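Local coordinates for protein JamJ (Lyngbya majuscula, PDB 5DOZ) that probably uses NADPH to form a cyclopropane on an acyl-carrier-protein-bound intermediate, as an enoyl reductase domain of a polyketide synthase, at residues A150-Q153 / S154-V158; Q290-K293 / K294-C298. All coordinates share one frame; numbering follows the deposited sequence.

Contact 1: A150-Q153 / S154-V158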
# COMPACT_ATOMS: atom_id res chain seq x y z
N ALA A 150 -8.64 -13.85 0.42
CA ALA A 150 -9.41 -14.38 -0.72
C ALA A 150 -8.95 -15.74 -1.23
O ALA A 150 -9.70 -16.42 -1.94
CB ALA A 150 -9.43 -13.37 -1.86
N LYS A 151 -7.71 -16.13 -0.91
CA LYS A 151 -7.17 -17.43 -1.30
C LYS A 151 -7.34 -17.72 -2.80
O LYS A 151 -7.78 -18.81 -3.19
CB LYS A 151 -7.79 -18.56 -0.46
CG LYS A 151 -7.21 -18.69 0.94
CD LYS A 151 -7.84 -19.87 1.68
CE LYS A 151 -7.01 -20.28 2.89
NZ LYS A 151 -6.88 -19.19 3.89
N ILE A 152 -6.99 -16.74 -3.63
CA ILE A 152 -7.14 -16.85 -5.08
C ILE A 152 -6.33 -18.02 -5.66
O ILE A 152 -5.23 -18.32 -5.19
CB ILE A 152 -6.78 -15.50 -5.77
CG1 ILE A 152 -7.27 -15.49 -7.22
CG2 ILE A 152 -5.29 -15.19 -5.65
CD1 ILE A 152 -7.38 -14.10 -7.82
N GLN A 153 -6.91 -18.69 -6.67
CA GLN A 153 -6.27 -19.84 -7.34
C GLN A 153 -6.17 -19.59 -8.84
O GLN A 153 -6.86 -18.72 -9.37
CB GLN A 153 -7.07 -21.14 -7.09
CG GLN A 153 -7.51 -21.37 -5.65
CD GLN A 153 -6.34 -21.60 -4.70
OE1 GLN A 153 -5.45 -22.42 -4.96
NE2 GLN A 153 -6.35 -20.89 -3.58
N SER A 154 -5.32 -20.35 -9.53
CA SER A 154 -5.16 -20.20 -10.98
C SER A 154 -6.43 -20.60 -11.71
O SER A 154 -7.15 -21.51 -11.27
CB SER A 154 -3.96 -21.00 -11.51
OG SER A 154 -4.31 -22.32 -11.87
N GLY A 155 -6.72 -19.92 -12.81
CA GLY A 155 -7.94 -20.17 -13.57
C GLY A 155 -9.08 -19.28 -13.12
O GLY A 155 -10.11 -19.17 -13.80
N GLU A 156 -8.91 -18.63 -11.97
CA GLU A 156 -9.91 -17.72 -11.44
C GLU A 156 -9.74 -16.34 -12.04
O GLU A 156 -8.64 -15.93 -12.41
CB GLU A 156 -9.86 -17.66 -9.91
CG GLU A 156 -10.23 -18.97 -9.23
CD GLU A 156 -10.58 -18.78 -7.76
OE1 GLU A 156 -9.71 -18.31 -6.98
OE2 GLU A 156 -11.72 -19.11 -7.38
N ARG A 157 -10.85 -15.61 -12.14
CA ARG A 157 -10.82 -14.27 -12.72
C ARG A 157 -10.88 -13.24 -11.61
O ARG A 157 -11.71 -13.33 -10.71
CB ARG A 157 -11.96 -14.10 -13.74
CG ARG A 157 -11.91 -15.12 -14.86
CD ARG A 157 -12.91 -14.85 -15.97
NE ARG A 157 -14.29 -15.10 -15.55
CZ ARG A 157 -14.88 -16.29 -15.53
NH1 ARG A 157 -14.23 -17.39 -15.90
NH2 ARG A 157 -16.14 -16.38 -15.13
N VAL A 158 -9.96 -12.27 -11.68
CA VAL A 158 -9.86 -11.22 -10.66
C VAL A 158 -9.95 -9.83 -11.29
O VAL A 158 -9.32 -9.56 -12.32
CB VAL A 158 -8.57 -11.36 -9.80
CG1 VAL A 158 -7.31 -11.27 -10.65
CG2 VAL A 158 -8.55 -10.33 -8.68
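Glu156 reaches back across a tight turn, its side chain running beside that of Gln153 and pointing the same way, so that OE1 accepts the backbone N-H of Gln153 at 2.8 Å. The bond is fairly straight (157° at the hydrogen) and reaches the anti side of the carboxylate, tilted 28° from its plane. CG of Glu156 lies anti to its carbonyl carbon (chi1 -66°), and the extended chain beyond it spans the gap; glutamate suits the place because its other oxygen, OE2, forms a salt bridge with Arg248, a pairing that should favour the ionised carboxylate. Ile152 slides past Glu156 in the opposite direction. Its CD1 meets CB of Val158 at 3.6 Å, the two aliphatic groups crossing at about a right angle, and Leu146 of helix 136-149 touches both, a setting suited to branched apolar residues. The Gln153 chain bends at chi2 and carries NE2 back to 2.6 Å from Lys151 O, the carbonyl lying close to the amide plane while the donor stands above the carbonyl plane. Gly155 supplies the positive phi of a type II beta turn, which the weak 3.3 Å bond from Glu156 N to Gln153 O closes. This type II turn, held by the Glu156 carboxylate, links helix 136-149 to strand 157-160, the first strand of the parallel Rossmann-fold sheet in a medium-chain dehydrogenase/reductase.

Contact 2: Q290-K293 / K294-C298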
# COMPACT_ATOMS: atom_id res chain seq x y z
N GLN A 290 5.68 -13.37 8.33
CA GLN A 290 5.11 -14.48 7.57
C GLN A 290 4.92 -14.15 6.09
O GLN A 290 5.38 -14.91 5.23
CB GLN A 290 3.79 -14.96 8.19
CG GLN A 290 3.98 -16.00 9.29
CD GLN A 290 4.63 -17.30 8.81
OE1 GLN A 290 4.52 -17.68 7.64
NE2 GLN A 290 5.30 -17.99 9.73
N ILE A 291 4.28 -13.02 5.79
CA ILE A 291 4.07 -12.60 4.40
C ILE A 291 5.40 -12.54 3.66
O ILE A 291 5.52 -13.08 2.55
CB ILE A 291 3.32 -11.26 4.29
CG1 ILE A 291 1.86 -11.42 4.74
CG2 ILE A 291 3.37 -10.70 2.87
CD1 ILE A 291 1.08 -10.13 4.81
N TRP A 292 6.40 -11.92 4.28
CA TRP A 292 7.70 -11.74 3.63
C TRP A 292 8.41 -13.05 3.34
O TRP A 292 9.04 -13.20 2.29
CB TRP A 292 8.61 -10.81 4.45
CG TRP A 292 9.87 -10.48 3.73
CD1 TRP A 292 11.14 -10.71 4.16
CD2 TRP A 292 9.99 -9.88 2.43
NE1 TRP A 292 12.05 -10.27 3.23
CE2 TRP A 292 11.37 -9.77 2.15
CE3 TRP A 292 9.07 -9.44 1.47
CZ2 TRP A 292 11.85 -9.22 0.95
CZ3 TRP A 292 9.54 -8.89 0.28
CH2 TRP A 292 10.92 -8.78 0.04
N LYS A 293 8.30 -14.00 4.27
CA LYS A 293 8.80 -15.36 4.07
C LYS A 293 8.18 -16.02 2.84
O LYS A 293 8.80 -16.89 2.22
CB LYS A 293 8.49 -16.22 5.30
CG LYS A 293 9.66 -16.43 6.24
CD LYS A 293 9.43 -17.65 7.12
CE LYS A 293 9.48 -18.94 6.31
NZ LYS A 293 8.83 -20.08 7.00
N LYS A 294 6.96 -15.61 2.50
CA LYS A 294 6.25 -16.18 1.36
C LYS A 294 6.47 -15.35 0.09
O LYS A 294 5.95 -15.69 -0.97
CB LYS A 294 4.75 -16.33 1.66
CG LYS A 294 4.45 -16.93 3.03
CD LYS A 294 3.30 -17.93 2.99
CE LYS A 294 2.72 -18.20 4.37
NZ LYS A 294 1.78 -17.11 4.78
N LEU A 295 7.25 -14.27 0.21
CA LEU A 295 7.48 -13.36 -0.91
C LEU A 295 8.93 -13.20 -1.34
O LEU A 295 9.20 -13.00 -2.53
CB LEU A 295 6.88 -11.97 -0.63
CG LEU A 295 5.38 -11.73 -0.84
CD1 LEU A 295 5.05 -10.27 -0.55
CD2 LEU A 295 4.91 -12.10 -2.23
N ILE A 296 9.87 -13.26 -0.39
CA ILE A 296 11.28 -12.93 -0.66
C ILE A 296 11.91 -13.79 -1.76
O ILE A 296 12.72 -13.30 -2.54
CB ILE A 296 12.17 -12.92 0.61
CG1 ILE A 296 13.55 -12.29 0.30
CG2 ILE A 296 12.31 -14.32 1.21
CD1 ILE A 296 14.44 -12.01 1.50
N GLN A 297 11.54 -15.07 -1.81
CA GLN A 297 12.11 -16.00 -2.77
C GLN A 297 11.69 -15.67 -4.21
O GLN A 297 12.46 -15.86 -5.14
CB GLN A 297 11.77 -17.45 -2.40
CG GLN A 297 12.47 -17.93 -1.13
CD GLN A 297 11.73 -19.05 -0.42
OE1 GLN A 297 10.65 -19.48 -0.83
NE2 GLN A 297 12.32 -19.54 0.67
N CYS A 298 10.46 -15.17 -4.37
CA CYS A 298 9.97 -14.71 -5.66
C CYS A 298 10.80 -13.52 -6.20
O CYS A 298 11.12 -13.48 -7.39
CB CYS A 298 8.49 -14.32 -5.57
SG CYS A 298 7.44 -15.40 -4.57
O HOH W 1 9.38 -16.74 -0.59
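Ile296 lies over one face of the Trp292 indole, its CB 3.9 Å from the centroid of the five-membered ring and 27° off the ring normal, a CH-pi contact. CG1 of Ile296 runs on to 3.6 Å from CZ2 of Trp292, bringing a branched aliphatic chain along the flat ring. Trp292 has CG anti to its backbone N (chi1 -173°), a setting that swings the indole toward the following turn, where CB of Leu295 meets CE3 obliquely at 4.0 Å. Leu295 and Ile291 lie side by side, with CD1 and CG2 3.8 Å apart, and helix 136-149 packs on both through Tyr143 and Phe140 respectively. This packed side suits large apolar residues. Trp292 O serves two donors: Ile296 N lies nearly in line with the carbonyl at 2.8 Å, whereas Leu295 N stands above the carbonyl plane.

The polar side is looser. Lys294, bent at chi2 and chi4, crosses Gln290 with NZ still 4.0 Å from OE1, a proximity short of a hydrogen bond, and both flexible chains suit a margin with solvent. A water bridges Lys293 O and Gln297 N, with a further weak bond to Gln297 OE1. Shared carbonyl acceptance and water bridging thus carry the hydrogen bonding from 290-293 into 294-298, while aromatic and aliphatic packing holds the inward side together.

Overall arrangement
Contacts 1 and 2 follow one another along the chain, and both pack on helix 136-149, where Asn148, close to the end of the helix, touches Ile291 of contact 2. Their centres are about 19 Å apart and their nearest atoms about 9 Å apart, so they do not touch. Contact 1 leads into the parallel sheet of the nucleotide-binding fold, whereas contact 2 packs on other residues of that helix through the segment 290-298. The side chain of Ile291 is about 10 Å from the bound NADPH, so it does not touch the ligand.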